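Long-range contacts in putative c-1-tetrahydrofolate synthase, cytoplasmic (Leishmania major, PDB 4A26), which probably couples NADP-dependent oxidation of 5,10-methylenetetrahydrofolate with hydrolysis of the methenyl product to 10-formyltetrahydrofolate in one-carbon metabolism: residues I161-K166 / M186-T191; T210-I215 / W228-A233; E81-N86 / N112-K117; L74-S79 / P104-L109; G35-L40 / G66-N71. All coordinates share one frame; numbering follows the deposited sequence.

Interaction 1: I161-K166 / M186-T191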
# COMPACT_ATOMS: atom_id res chain seq x y z
N ILE A 161 19.61 2.68 14.33
CA ILE A 161 18.36 3.14 14.90
C ILE A 161 17.31 2.04 14.78
O ILE A 161 16.94 1.64 13.67
CB ILE A 161 17.87 4.44 14.23
CG1 ILE A 161 18.89 5.56 14.46
CG2 ILE A 161 16.51 4.84 14.77
CD1 ILE A 161 18.57 6.85 13.76
N GLU A 162 16.87 1.54 15.94
CA GLU A 162 15.86 0.48 16.01
C GLU A 162 14.53 0.99 15.48
O GLU A 162 14.12 2.11 15.79
CB GLU A 162 15.68 0.00 17.46
CG GLU A 162 16.82 -0.88 18.00
CD GLU A 162 16.77 -1.09 19.52
OE1 GLU A 162 15.85 -0.58 20.18
OE2 GLU A 162 17.68 -1.77 20.05
N MET A 163 13.87 0.16 14.67
CA MET A 163 12.52 0.42 14.19
C MET A 163 11.50 -0.53 14.84
O MET A 163 10.47 -0.09 15.32
CB MET A 163 12.47 0.28 12.67
CG MET A 163 12.99 1.50 11.94
SD MET A 163 13.35 1.18 10.21
CE MET A 163 14.86 0.22 10.37
N ALA A 164 11.79 -1.83 14.84
CA ALA A 164 10.87 -2.82 15.42
C ALA A 164 10.51 -2.49 16.87
O ALA A 164 11.39 -2.26 17.70
CB ALA A 164 11.48 -4.20 15.35
N GLY A 165 9.21 -2.47 17.17
CA GLY A 165 8.72 -2.21 18.53
C GLY A 165 8.60 -0.74 18.90
O GLY A 165 8.23 -0.40 20.03
N LYS A 166 8.90 0.14 17.94
CA LYS A 166 8.91 1.57 18.19
C LYS A 166 7.66 2.25 17.63
O LYS A 166 6.95 1.67 16.80
CB LYS A 166 10.16 2.21 17.58
CG LYS A 166 11.48 1.55 18.01
CD LYS A 166 11.71 1.66 19.51
CE LYS A 166 13.09 1.18 19.90
NZ LYS A 166 13.43 1.53 21.31
N MET A 186 6.31 0.11 8.91
CA MET A 186 5.40 -0.91 9.45
C MET A 186 5.92 -2.30 9.12
O MET A 186 5.83 -3.21 9.94
CB MET A 186 3.98 -0.75 8.91
CG MET A 186 3.03 -1.88 9.34
SD MET A 186 1.28 -1.51 9.13
CE MET A 186 1.20 -1.26 7.36
N LYS A 187 6.44 -2.45 7.91
CA LYS A 187 7.08 -3.69 7.48
C LYS A 187 8.28 -4.01 8.38
O LYS A 187 8.61 -5.18 8.60
CB LYS A 187 7.52 -3.54 6.02
CG LYS A 187 8.18 -4.75 5.40
CD LYS A 187 8.79 -4.37 4.05
CE LYS A 187 9.12 -5.60 3.22
NZ LYS A 187 9.93 -6.60 3.98
N GLU A 188 8.91 -2.96 8.91
CA GLU A 188 10.01 -3.11 9.86
C GLU A 188 9.50 -3.22 11.31
O GLU A 188 10.29 -3.24 12.26
CB GLU A 188 11.00 -1.94 9.72
CG GLU A 188 12.43 -2.38 9.47
CD GLU A 188 12.66 -2.92 8.06
OE1 GLU A 188 11.96 -2.51 7.12
OE2 GLU A 188 13.57 -3.76 7.89
N ASN A 189 8.17 -3.29 11.46
CA ASN A 189 7.48 -3.55 12.73
C ASN A 189 7.47 -2.37 13.71
O ASN A 189 7.32 -2.56 14.92
CB ASN A 189 7.98 -4.84 13.39
CG ASN A 189 7.58 -6.07 12.61
OD1 ASN A 189 6.69 -6.02 11.75
ND2 ASN A 189 8.23 -7.20 12.90
N ALA A 190 7.61 -1.17 13.17
CA ALA A 190 7.33 0.05 13.91
C ALA A 190 5.83 0.27 13.78
O ALA A 190 5.24 -0.07 12.76
CB ALA A 190 8.10 1.23 13.35
N THR A 191 5.21 0.82 14.82
CA THR A 191 3.79 1.10 14.78
C THR A 191 3.66 2.52 14.24
O THR A 191 4.16 3.47 14.84
CB THR A 191 3.14 0.93 16.16
OG1 THR A 191 3.40 -0.40 16.63
CG2 THR A 191 1.65 1.14 16.08
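Met-163 and Glu-188 meet because of how each side chain bends: in Met-163 CG stands anti to the carbonyl carbon (chi1 -80°) and chi3 of -74° folds CE back, whereas in Glu-188 chi2 of 73° carries CD away from the methionine. The two chains cross obliquely, with Met-163 CE 3.7 Å from Glu-188 CG and Met-163 SD lying 3.9 Å from Glu-188 CB. Of the glutamate side chain, CB and CG make the contact, while the backbone atom Glu-188 O meets Ala-164 CA; the carboxylate is engaged by Lys-157 of helix 147-159, the same helix that Met-163 rests on.

Backbone bonds do the rest. Gly-165 N donates to Asn-189 O over 2.9 Å, and Thr-191 N donates to Lys-166 O over 2.8 Å. A type II turn from Met-163 to Lys-166 presents the first segment, and Ala-190 CB tucks against Met-163 O at 3.4 Å. Asn-189 OD1 accepts a hydrogen bond from Arg-173 of the second subunit.

Asn-189, with positive phi, is the C-prime residue of a Schellman motif ending helix 178-187. The chain thereby turns into strand 191-195 beside strand 167-171, an arrangement characteristic of the beta-alpha-beta unit in a Rossmann-type NAD(P)-binding domain.

Interaction 2: T210-I215 / W228-A233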
# COMPACT_ATOMS: atom_id res chain seq x y z
N THR A 210 5.03 11.03 21.53
CA THR A 210 5.50 9.68 21.85
C THR A 210 6.26 9.01 20.70
O THR A 210 6.59 7.83 20.78
CB THR A 210 4.33 8.78 22.26
OG1 THR A 210 3.48 8.54 21.13
CG2 THR A 210 3.52 9.43 23.38
N ALA A 211 6.57 9.77 19.64
CA ALA A 211 7.20 9.21 18.44
C ALA A 211 8.70 9.00 18.64
O ALA A 211 9.46 9.96 18.76
CB ALA A 211 6.97 10.12 17.25
N ASP A 212 9.11 7.73 18.64
CA ASP A 212 10.52 7.37 18.70
C ASP A 212 11.22 7.70 17.39
O ASP A 212 12.42 7.97 17.35
CB ASP A 212 10.66 5.88 19.02
CG ASP A 212 10.17 5.55 20.42
OD1 ASP A 212 10.78 6.05 21.38
OD2 ASP A 212 9.19 4.79 20.55
N ILE A 213 10.45 7.66 16.30
CA ILE A 213 10.94 8.01 14.98
C ILE A 213 10.01 9.07 14.38
O ILE A 213 8.80 9.06 14.66
CB ILE A 213 11.02 6.75 14.08
CG1 ILE A 213 12.02 5.75 14.70
CG2 ILE A 213 11.42 7.11 12.66
CD1 ILE A 213 12.20 4.47 13.92
N VAL A 214 10.56 9.99 13.60
CA VAL A 214 9.76 11.02 12.95
C VAL A 214 10.29 11.28 11.55
O VAL A 214 11.49 11.53 11.37
CB VAL A 214 9.79 12.36 13.71
CG1 VAL A 214 8.94 13.39 12.99
CG2 VAL A 214 9.30 12.18 15.14
N ILE A 215 9.40 11.22 10.57
CA ILE A 215 9.75 11.45 9.18
C ILE A 215 9.01 12.71 8.74
O ILE A 215 7.78 12.71 8.64
CB ILE A 215 9.37 10.25 8.28
CG1 ILE A 215 9.77 8.93 8.93
CG2 ILE A 215 10.03 10.36 6.93
CD1 ILE A 215 11.25 8.82 9.24
N TRP A 228 8.24 19.47 20.07
CA TRP A 228 7.27 18.43 19.74
C TRP A 228 7.95 17.07 19.62
O TRP A 228 7.29 16.03 19.68
CB TRP A 228 6.54 18.73 18.42
CG TRP A 228 5.86 20.07 18.38
CD1 TRP A 228 5.49 20.85 19.43
CD2 TRP A 228 5.43 20.77 17.20
NE1 TRP A 228 4.88 22.00 18.99
CE2 TRP A 228 4.83 21.97 17.62
CE3 TRP A 228 5.50 20.49 15.83
CZ2 TRP A 228 4.30 22.90 16.73
CZ3 TRP A 228 4.98 21.42 14.94
CH2 TRP A 228 4.38 22.61 15.39
N ILE A 229 9.26 17.08 19.44
CA ILE A 229 10.03 15.85 19.26
C ILE A 229 10.29 15.22 20.62
O ILE A 229 10.71 15.90 21.55
CB ILE A 229 11.39 16.13 18.56
CG1 ILE A 229 11.20 16.97 17.29
CG2 ILE A 229 12.11 14.82 18.23
CD1 ILE A 229 10.02 16.57 16.43
N LYS A 230 10.02 13.92 20.72
CA LYS A 230 10.26 13.18 21.96
C LYS A 230 11.75 13.14 22.26
O LYS A 230 12.57 12.91 21.37
CB LYS A 230 9.72 11.76 21.84
CG LYS A 230 9.85 10.89 23.09
CD LYS A 230 9.58 9.43 22.75
CE LYS A 230 9.66 8.52 23.97
NZ LYS A 230 9.45 7.09 23.60
N GLU A 231 12.09 13.35 23.53
CA GLU A 231 13.49 13.37 23.97
C GLU A 231 14.14 12.01 23.67
O GLU A 231 13.75 10.99 24.24
CB GLU A 231 13.55 13.70 25.46
CG GLU A 231 14.84 14.31 25.93
CD GLU A 231 14.74 14.86 27.34
OE1 GLU A 231 13.73 15.55 27.64
OE2 GLU A 231 15.65 14.60 28.15
N GLY A 232 15.13 12.02 22.77
CA GLY A 232 15.84 10.80 22.35
C GLY A 232 15.39 10.24 21.01
O GLY A 232 15.88 9.20 20.57
N ALA A 233 14.46 10.94 20.35
CA ALA A 233 13.89 10.47 19.09
C ALA A 233 14.87 10.56 17.94
O ALA A 233 15.92 11.21 18.04
CB ALA A 233 12.64 11.28 18.75
O HOH W 1 9.10 12.59 18.40
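Lys-230 and Asp-212 form the innermost shell, a salt bridge in which Lys-230 NZ donates to Asp-212 OD1 over 2.8 Å. The ammonium comes to the syn side of the oxygen, 35° out of the carboxylate plane. The lysine chain is extended beyond CG, itself anti to the backbone N (chi1 -178°), and it lies alongside the aspartate with the same heading. On its course the methylenes pass the backbone of the other segment, Lys-230 CD lying 3.9 Å from Thr-210 C.

Close to the root of the lysine a water joins the two backbones: it donates to Ala-211 O at 2.7 Å and accepts from Lys-230 N at 2.8 Å. Ala-211 O is also approached by Ala-233 CB, 3.4 Å away, and Ala-233 CA makes a CA-H...O contact of 3.4 Å with Asp-212 O. Lys-230 and Ala-233 are the two ends of a type II turn, which brings both to the same strand entrance; a bond from Ala-233 N to Lys-230 O closes it, with Gly-232 at positive phi.

Farther out, Asp-212 OD2 has a weak hydrogen bond from Arg-167 N, and the aspartate side chain touches Lys-166. Backbone bonds of Asp-212 and Val-214 to Ala-234 continue the pairing beyond the turn. The whole is an entry point into a parallel sheet: the turn sets strand 234-237 beside strand 213-216 in the Rossmann-type NAD(P)-binding domain, after a connection that contains no helix.

Interaction 3: E81-N86 / N112-K117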
# COMPACT_ATOMS: atom_id res chain seq x y z
N GLU A 81 2.52 7.85 -28.67
CA GLU A 81 2.80 6.55 -29.29
C GLU A 81 4.30 6.34 -29.44
O GLU A 81 4.82 5.29 -29.05
CB GLU A 81 2.12 6.44 -30.67
CG GLU A 81 1.50 5.06 -30.99
CD GLU A 81 2.53 3.94 -31.16
OE1 GLU A 81 3.12 3.50 -30.15
OE2 GLU A 81 2.72 3.48 -32.31
N VAL A 82 5.00 7.35 -29.96
CA VAL A 82 6.43 7.25 -30.23
C VAL A 82 7.25 7.16 -28.95
O VAL A 82 8.22 6.40 -28.88
CB VAL A 82 6.92 8.43 -31.10
CG1 VAL A 82 8.43 8.37 -31.28
CG2 VAL A 82 6.23 8.42 -32.45
N LEU A 83 6.87 7.92 -27.93
CA LEU A 83 7.49 7.79 -26.60
C LEU A 83 7.39 6.35 -26.11
O LEU A 83 8.39 5.75 -25.74
CB LEU A 83 6.80 8.72 -25.59
CG LEU A 83 7.21 8.57 -24.12
CD1 LEU A 83 8.70 8.90 -23.94
CD2 LEU A 83 6.36 9.44 -23.21
N GLU A 84 6.18 5.82 -26.11
CA GLU A 84 5.92 4.46 -25.63
C GLU A 84 6.68 3.39 -26.41
O GLU A 84 7.07 2.37 -25.85
CB GLU A 84 4.42 4.17 -25.66
CG GLU A 84 3.61 4.94 -24.63
CD GLU A 84 2.20 4.41 -24.46
OE1 GLU A 84 1.64 3.87 -25.44
OE2 GLU A 84 1.66 4.53 -23.34
N VAL A 85 6.88 3.62 -27.71
CA VAL A 85 7.68 2.72 -28.54
C VAL A 85 9.11 2.64 -28.01
O VAL A 85 9.66 1.55 -27.86
CB VAL A 85 7.71 3.18 -30.02
CG1 VAL A 85 8.89 2.58 -30.77
CG2 VAL A 85 6.40 2.82 -30.71
N ASN A 86 9.70 3.80 -27.72
CA ASN A 86 11.04 3.85 -27.13
C ASN A 86 11.08 3.22 -25.74
O ASN A 86 12.09 2.61 -25.38
CB ASN A 86 11.56 5.28 -27.06
CG ASN A 86 11.86 5.85 -28.43
OD1 ASN A 86 13.00 5.80 -28.90
ND2 ASN A 86 10.84 6.38 -29.09
N ASN A 112 1.30 8.88 -16.54
CA ASN A 112 0.89 7.58 -16.00
C ASN A 112 0.82 6.51 -17.09
O ASN A 112 1.16 5.35 -16.85
CB ASN A 112 -0.46 7.68 -15.29
CG ASN A 112 -0.39 8.49 -14.00
OD1 ASN A 112 0.66 8.57 -13.36
ND2 ASN A 112 -1.51 9.07 -13.60
N ARG A 113 0.36 6.90 -18.27
CA ARG A 113 0.26 6.00 -19.42
C ARG A 113 1.63 5.62 -19.98
O ARG A 113 1.85 4.48 -20.38
CB ARG A 113 -0.63 6.63 -20.50
CG ARG A 113 -0.66 5.90 -21.85
CD ARG A 113 -1.99 6.10 -22.58
NE ARG A 113 -1.83 6.17 -24.04
CZ ARG A 113 -1.55 5.13 -24.83
NH1 ARG A 113 -1.38 3.91 -24.34
NH2 ARG A 113 -1.43 5.33 -26.14
N ALA A 114 2.55 6.58 -20.01
CA ALA A 114 3.93 6.32 -20.44
C ALA A 114 4.66 5.42 -19.45
O ALA A 114 5.49 4.60 -19.85
CB ALA A 114 4.69 7.62 -20.63
N ILE A 115 4.36 5.58 -18.16
CA ILE A 115 4.94 4.76 -17.10
C ILE A 115 4.37 3.33 -17.07
O ILE A 115 5.08 2.39 -16.70
CB ILE A 115 4.74 5.41 -15.72
CG1 ILE A 115 5.58 6.69 -15.60
CG2 ILE A 115 5.13 4.45 -14.60
CD1 ILE A 115 5.10 7.65 -14.52
N GLU A 116 3.11 3.18 -17.45
CA GLU A 116 2.45 1.86 -17.44
C GLU A 116 3.10 0.92 -18.46
O GLU A 116 3.13 -0.29 -18.25
CB GLU A 116 0.94 2.00 -17.70
CG GLU A 116 0.05 1.11 -16.81
CD GLU A 116 -0.10 1.64 -15.37
OE1 GLU A 116 0.71 2.49 -14.94
OE2 GLU A 116 -1.04 1.19 -14.67
N LYS A 117 3.62 1.49 -19.55
CA LYS A 117 4.36 0.74 -20.57
C LYS A 117 5.60 0.04 -20.04
O LYS A 117 6.00 -0.99 -20.57
CB LYS A 117 4.78 1.65 -21.73
CG LYS A 117 3.81 1.70 -22.89
CD LYS A 117 4.00 0.53 -23.85
CE LYS A 117 2.88 0.49 -24.90
NZ LYS A 117 3.04 -0.62 -25.89
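Glu-84 reaches from helix 80-91 between Arg-113 and Lys-117, and it has by far the most surface buried by this contact. Its CG is anti to the carbonyl carbon (chi1 -70°) and the chain beyond is extended, so that the carboxylate is delivered to the opposing helix. There it lies over a face of the Arg-113 guanidinium, the two planes 77° apart. Glu-84 OE1 is 3.2 Å from Arg-113 NH1, a salt bridge by charge alone, since the oxygen is well out of the guanidinium plane and no N-H points at it.

Lys-117, the second contributor, crosses Glu-84 at about a right angle and meets it with methylenes: Lys-117 CG sits 3.5 Å from Glu-84 CD. The ammonium stays farther off, with Lys-117 NZ 4.7 Å from Glu-84 OE1, where it would still be expected to favour the negative charge.

Ala-114 supplies the apolar side. Its CB meets Leu-83 CD2 at 3.6 Å, and this leucine continues inward onto Ile-43 and Val-45 of strand 39-45.

The segment axes come within 9.6 Å and run at 29° to each other, pointing nearly the same way. Such side-by-side, near-parallel helices, each following a strand of one parallel sheet, are characteristic of the alpha/beta architecture of the family's catalytic domain.

Interaction 4: L74-S79 / P104-L109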
# COMPACT_ATOMS: atom_id res chain seq x y z
N LEU A 74 14.26 12.35 -26.46
CA LEU A 74 13.22 12.56 -27.47
C LEU A 74 12.86 14.04 -27.58
O LEU A 74 12.96 14.77 -26.60
CB LEU A 74 11.97 11.74 -27.12
CG LEU A 74 12.15 10.23 -26.99
CD1 LEU A 74 10.85 9.59 -26.52
CD2 LEU A 74 12.61 9.60 -28.30
N PRO A 75 12.43 14.49 -28.78
CA PRO A 75 12.01 15.88 -28.95
C PRO A 75 10.85 16.28 -28.04
O PRO A 75 10.13 15.43 -27.51
CB PRO A 75 11.58 15.94 -30.42
CG PRO A 75 12.35 14.87 -31.08
CD PRO A 75 12.45 13.77 -30.07
N GLU A 76 10.67 17.59 -27.87
CA GLU A 76 9.67 18.12 -26.95
C GLU A 76 8.24 17.93 -27.46
O GLU A 76 7.30 17.82 -26.67
CB GLU A 76 9.92 19.62 -26.71
CG GLU A 76 9.22 20.20 -25.50
CD GLU A 76 9.99 21.36 -24.91
OE1 GLU A 76 10.98 21.11 -24.17
OE2 GLU A 76 9.63 22.53 -25.19
N ASP A 77 8.08 17.87 -28.79
CA ASP A 77 6.76 17.84 -29.43
C ASP A 77 6.40 16.44 -29.96
O ASP A 77 5.63 16.31 -30.92
CB ASP A 77 6.71 18.87 -30.57
CG ASP A 77 7.72 18.59 -31.70
OD1 ASP A 77 8.74 17.91 -31.45
OD2 ASP A 77 7.49 19.04 -32.83
N ILE A 78 6.94 15.40 -29.33
CA ILE A 78 6.82 14.03 -29.83
C ILE A 78 5.51 13.36 -29.40
O ILE A 78 4.92 13.71 -28.37
CB ILE A 78 8.02 13.17 -29.37
CG1 ILE A 78 8.16 11.92 -30.23
CG2 ILE A 78 7.89 12.81 -27.89
CD1 ILE A 78 9.49 11.25 -30.11
N SER A 79 5.07 12.38 -30.19
CA SER A 79 3.85 11.63 -29.93
C SER A 79 3.93 10.81 -28.66
O SER A 79 5.01 10.38 -28.25
CB SER A 79 3.56 10.67 -31.08
OG SER A 79 3.39 11.36 -32.30
N PRO A 104 8.90 16.35 -14.98
CA PRO A 104 7.64 16.19 -15.72
C PRO A 104 7.81 16.25 -17.24
O PRO A 104 8.60 17.04 -17.75
CB PRO A 104 6.81 17.38 -15.24
CG PRO A 104 7.81 18.42 -14.94
CD PRO A 104 9.03 17.70 -14.42
N LEU A 105 7.05 15.41 -17.94
CA LEU A 105 6.97 15.44 -19.40
C LEU A 105 6.20 16.68 -19.85
O LEU A 105 5.51 17.31 -19.04
CB LEU A 105 6.25 14.20 -19.91
CG LEU A 105 6.87 12.83 -19.62
CD1 LEU A 105 5.83 11.74 -19.80
CD2 LEU A 105 8.07 12.57 -20.50
N PRO A 106 6.31 17.04 -21.14
CA PRO A 106 5.47 18.11 -21.68
C PRO A 106 3.98 17.85 -21.44
O PRO A 106 3.56 16.69 -21.33
CB PRO A 106 5.81 18.10 -23.17
CG PRO A 106 7.19 17.60 -23.23
CD PRO A 106 7.33 16.61 -22.12
N LYS A 107 3.19 18.92 -21.38
CA LYS A 107 1.78 18.83 -20.99
C LYS A 107 0.95 17.90 -21.89
O LYS A 107 0.06 17.20 -21.41
CB LYS A 107 1.15 20.22 -20.96
N HIS A 108 1.25 17.89 -23.19
CA HIS A 108 0.45 17.13 -24.15
C HIS A 108 0.56 15.61 -23.96
O HIS A 108 -0.32 14.87 -24.40
CB HIS A 108 0.80 17.52 -25.60
CG HIS A 108 2.09 16.94 -26.09
ND1 HIS A 108 3.32 17.33 -25.59
CD2 HIS A 108 2.35 16.00 -27.03
CE1 HIS A 108 4.27 16.65 -26.21
NE2 HIS A 108 3.71 15.84 -27.09
N LEU A 109 1.63 15.15 -23.31
CA LEU A 109 1.82 13.72 -23.05
C LEU A 109 1.17 13.28 -21.74
O LEU A 109 1.03 14.07 -20.80
CB LEU A 109 3.31 13.38 -23.01
CG LEU A 109 4.10 13.56 -24.31
CD1 LEU A 109 5.59 13.51 -24.03
CD2 LEU A 109 3.70 12.52 -25.34
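Pro-106 makes the opening contact of this segment, pressing its ring against the backbone and side chain of Glu-76. Pro-106 CG lies 3.4 Å from Glu-76 O and 4.0 Å from Glu-76 CG, the glutamate chain passing the ring at a slant. From the proline a type I turn runs to Leu-109 and brings both His-108 and Leu-109 toward the carbonyl of Ile-78.

His-108 carries the polar part. A chi1 of 76° sets CG between the backbone N and the carbonyl carbon, and the ring then extends to the 75-78 turn. His-108 NE2 donates to Ile-78 O over 2.8 Å, with an angle of 162° at the hydrogen. The acceptor is near the plane of the imidazole, whereas the donor is tilted 30° from the plane of the carbonyl. A second carbonyl faces the ring edge, Glu-76 O being 3.3 Å from His-108 CE1, so two oxygens of the 75-78 turn line one edge of the histidine.

Leu-109 follows on a face of that ring, its CG offset toward the rim. Leu-109 CD2 approaches Ile-78 O at 3.5 Å and Ser-79 C at 3.7 Å, which makes the carbonyl of Ile-78 common to both side chains.

Beneath the two loops, Ile-78, Pro-106 and Leu-109 all rest on Val-45, at the end of the central strand 39-45, and Glu-76 OE1 bonds to Gln-47 N just beyond it. The contact thus lies where strands 68-74 and 98-101 give way to helices 80-91 and 111-116, and Leu-109 also touches Gln-80 of the former.

Interaction 5: G35-L40 / G66-N71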
# COMPACT_ATOMS: atom_id res chain seq x y z
N GLY A 35 31.89 -10.37 -17.83
CA GLY A 35 32.08 -8.93 -17.97
C GLY A 35 30.79 -8.15 -18.16
O GLY A 35 30.83 -6.96 -18.49
N ARG A 36 29.65 -8.81 -17.94
CA ARG A 36 28.35 -8.16 -18.06
C ARG A 36 28.12 -7.23 -16.87
O ARG A 36 28.72 -7.40 -15.81
CB ARG A 36 27.22 -9.19 -18.14
CG ARG A 36 27.08 -9.83 -19.51
CD ARG A 36 25.87 -10.75 -19.56
NE ARG A 36 26.06 -11.96 -18.75
CZ ARG A 36 25.10 -12.84 -18.47
NH1 ARG A 36 23.86 -12.68 -18.91
NH2 ARG A 36 25.39 -13.90 -17.72
N VAL A 37 27.24 -6.26 -17.06
CA VAL A 37 27.10 -5.16 -16.12
C VAL A 37 25.68 -4.59 -16.17
O VAL A 37 24.99 -4.74 -17.17
CB VAL A 37 28.16 -4.07 -16.42
CG1 VAL A 37 27.55 -2.69 -16.50
CG2 VAL A 37 29.29 -4.13 -15.40
N PRO A 38 25.23 -3.95 -15.07
CA PRO A 38 23.88 -3.39 -15.07
C PRO A 38 23.76 -2.15 -15.94
O PRO A 38 24.72 -1.40 -16.10
CB PRO A 38 23.64 -3.01 -13.60
CG PRO A 38 24.78 -3.60 -12.83
CD PRO A 38 25.91 -3.73 -13.79
N GLY A 39 22.57 -1.95 -16.50
CA GLY A 39 22.28 -0.80 -17.32
C GLY A 39 21.13 -0.02 -16.72
O GLY A 39 20.06 -0.58 -16.48
N LEU A 40 21.37 1.26 -16.44
CA LEU A 40 20.31 2.17 -16.06
C LEU A 40 19.95 3.01 -17.28
O LEU A 40 20.79 3.73 -17.81
CB LEU A 40 20.76 3.08 -14.92
CG LEU A 40 19.71 4.05 -14.39
CD1 LEU A 40 18.45 3.30 -13.96
CD2 LEU A 40 20.28 4.86 -13.24
N GLY A 66 30.37 1.68 -12.13
CA GLY A 66 30.72 0.80 -13.24
C GLY A 66 29.53 0.19 -13.96
O GLY A 66 29.64 -0.87 -14.57
N MET A 67 28.38 0.86 -13.88
CA MET A 67 27.19 0.45 -14.60
C MET A 67 27.20 1.06 -16.00
O MET A 67 27.86 2.06 -16.25
CB MET A 67 25.93 0.91 -13.87
CG MET A 67 25.63 0.12 -12.62
SD MET A 67 24.14 0.69 -11.79
CE MET A 67 24.02 -0.52 -10.46
N ALA A 68 26.45 0.43 -16.91
CA ALA A 68 26.22 1.01 -18.23
C ALA A 68 25.12 2.05 -18.10
O ALA A 68 24.31 1.99 -17.18
CB ALA A 68 25.83 -0.07 -19.23
N SER A 69 25.10 3.00 -19.02
CA SER A 69 24.14 4.09 -18.98
C SER A 69 23.46 4.21 -20.33
O SER A 69 24.12 4.13 -21.37
CB SER A 69 24.84 5.40 -18.62
OG SER A 69 24.09 6.13 -17.67
N PHE A 70 22.14 4.40 -20.33
CA PHE A 70 21.37 4.52 -21.56
C PHE A 70 20.46 5.73 -21.52
O PHE A 70 19.37 5.68 -20.95
CB PHE A 70 20.57 3.25 -21.82
CG PHE A 70 21.41 2.04 -22.06
CD1 PHE A 70 21.90 1.76 -23.33
CD2 PHE A 70 21.73 1.18 -21.02
CE1 PHE A 70 22.69 0.65 -23.56
CE2 PHE A 70 22.52 0.06 -21.24
CZ PHE A 70 23.00 -0.20 -22.51
N ASN A 71 20.90 6.83 -22.13
CA ASN A 71 20.09 8.04 -22.21
C ASN A 71 19.40 8.12 -23.57
O ASN A 71 20.07 8.13 -24.61
CB ASN A 71 20.93 9.29 -21.97
CG ASN A 71 20.08 10.55 -21.82
OD1 ASN A 71 18.93 10.50 -21.36
ND2 ASN A 71 20.63 11.70 -22.22
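Ala-68 O takes one hydrogen bond from the facing strand, from Leu-40 N over 3.1 Å, and a weaker CA-H...O contact of 3.5 Å from Gly-39 CA. The pattern recurs one step on, where Leu-40 O accepts from Phe-70 N at 2.9 Å and is approached by Ser-69 CA at 3.6 Å. Before both, Ala-68 N gives a bond of 2.6 Å to Pro-38 O. Residues on one strand thus bond on both sides of their partner, the register of a parallel pair with Gly-39 opposite Ala-68 and Leu-40 opposite Ser-69.

Side chains also meet at the start of the pairing. Pro-38 and Met-67 cross at about a right angle, with Pro-38 CG 3.8 Å from Met-67 CG; the methionine, extended beyond CG, also brings CE against the proline ring. Both residues pack on helix 279-297, Pro-38 on Phe-293 and Met-67 on Leu-286. Val-37 CG1 lies against the backbone of the other segment, near Gly-66 O and 3.3 Å from Ala-68 N.

Gly-39 has a close neighbour in Phe-70, whose CE2 comes to 4.0 Å from Gly-39 CA, the glycine lying at the ring's edge near its plane. The N-H of Gly-39 is taken by His-97, just ahead of strand 98-101.

Gly-66, at positive phi, ends helix 49-64 in a Schellman motif and lets the chain swing into strand 68-74. Strand, helix and neighbouring parallel strand together make a classic beta-alpha-beta crossover within the catalytic domain.

Overall arrangement
Read from the N terminus, interaction 5 closes the first loop, carrying the chain from 35-40 through helix 49-64 back to 66-71. Interaction 4 opens next, at 74-79, and before it closes at 104-109 interaction 3 has begun at 81-86, to end at 112-117; the two therefore cross, and Leu-83 packs on Leu-74, Leu-105 and Leu-109 to join them. All three lie in the catalytic domain: 5 pairs two strands of its parallel sheet, 4 joins the loops after its outer strands, 3 the helices that follow. Interactions 1 and 2 follow in series in the NAD(P)-binding domain, touching where Met-163 meets Ile-213. None of the five contacts joins one domain to the other.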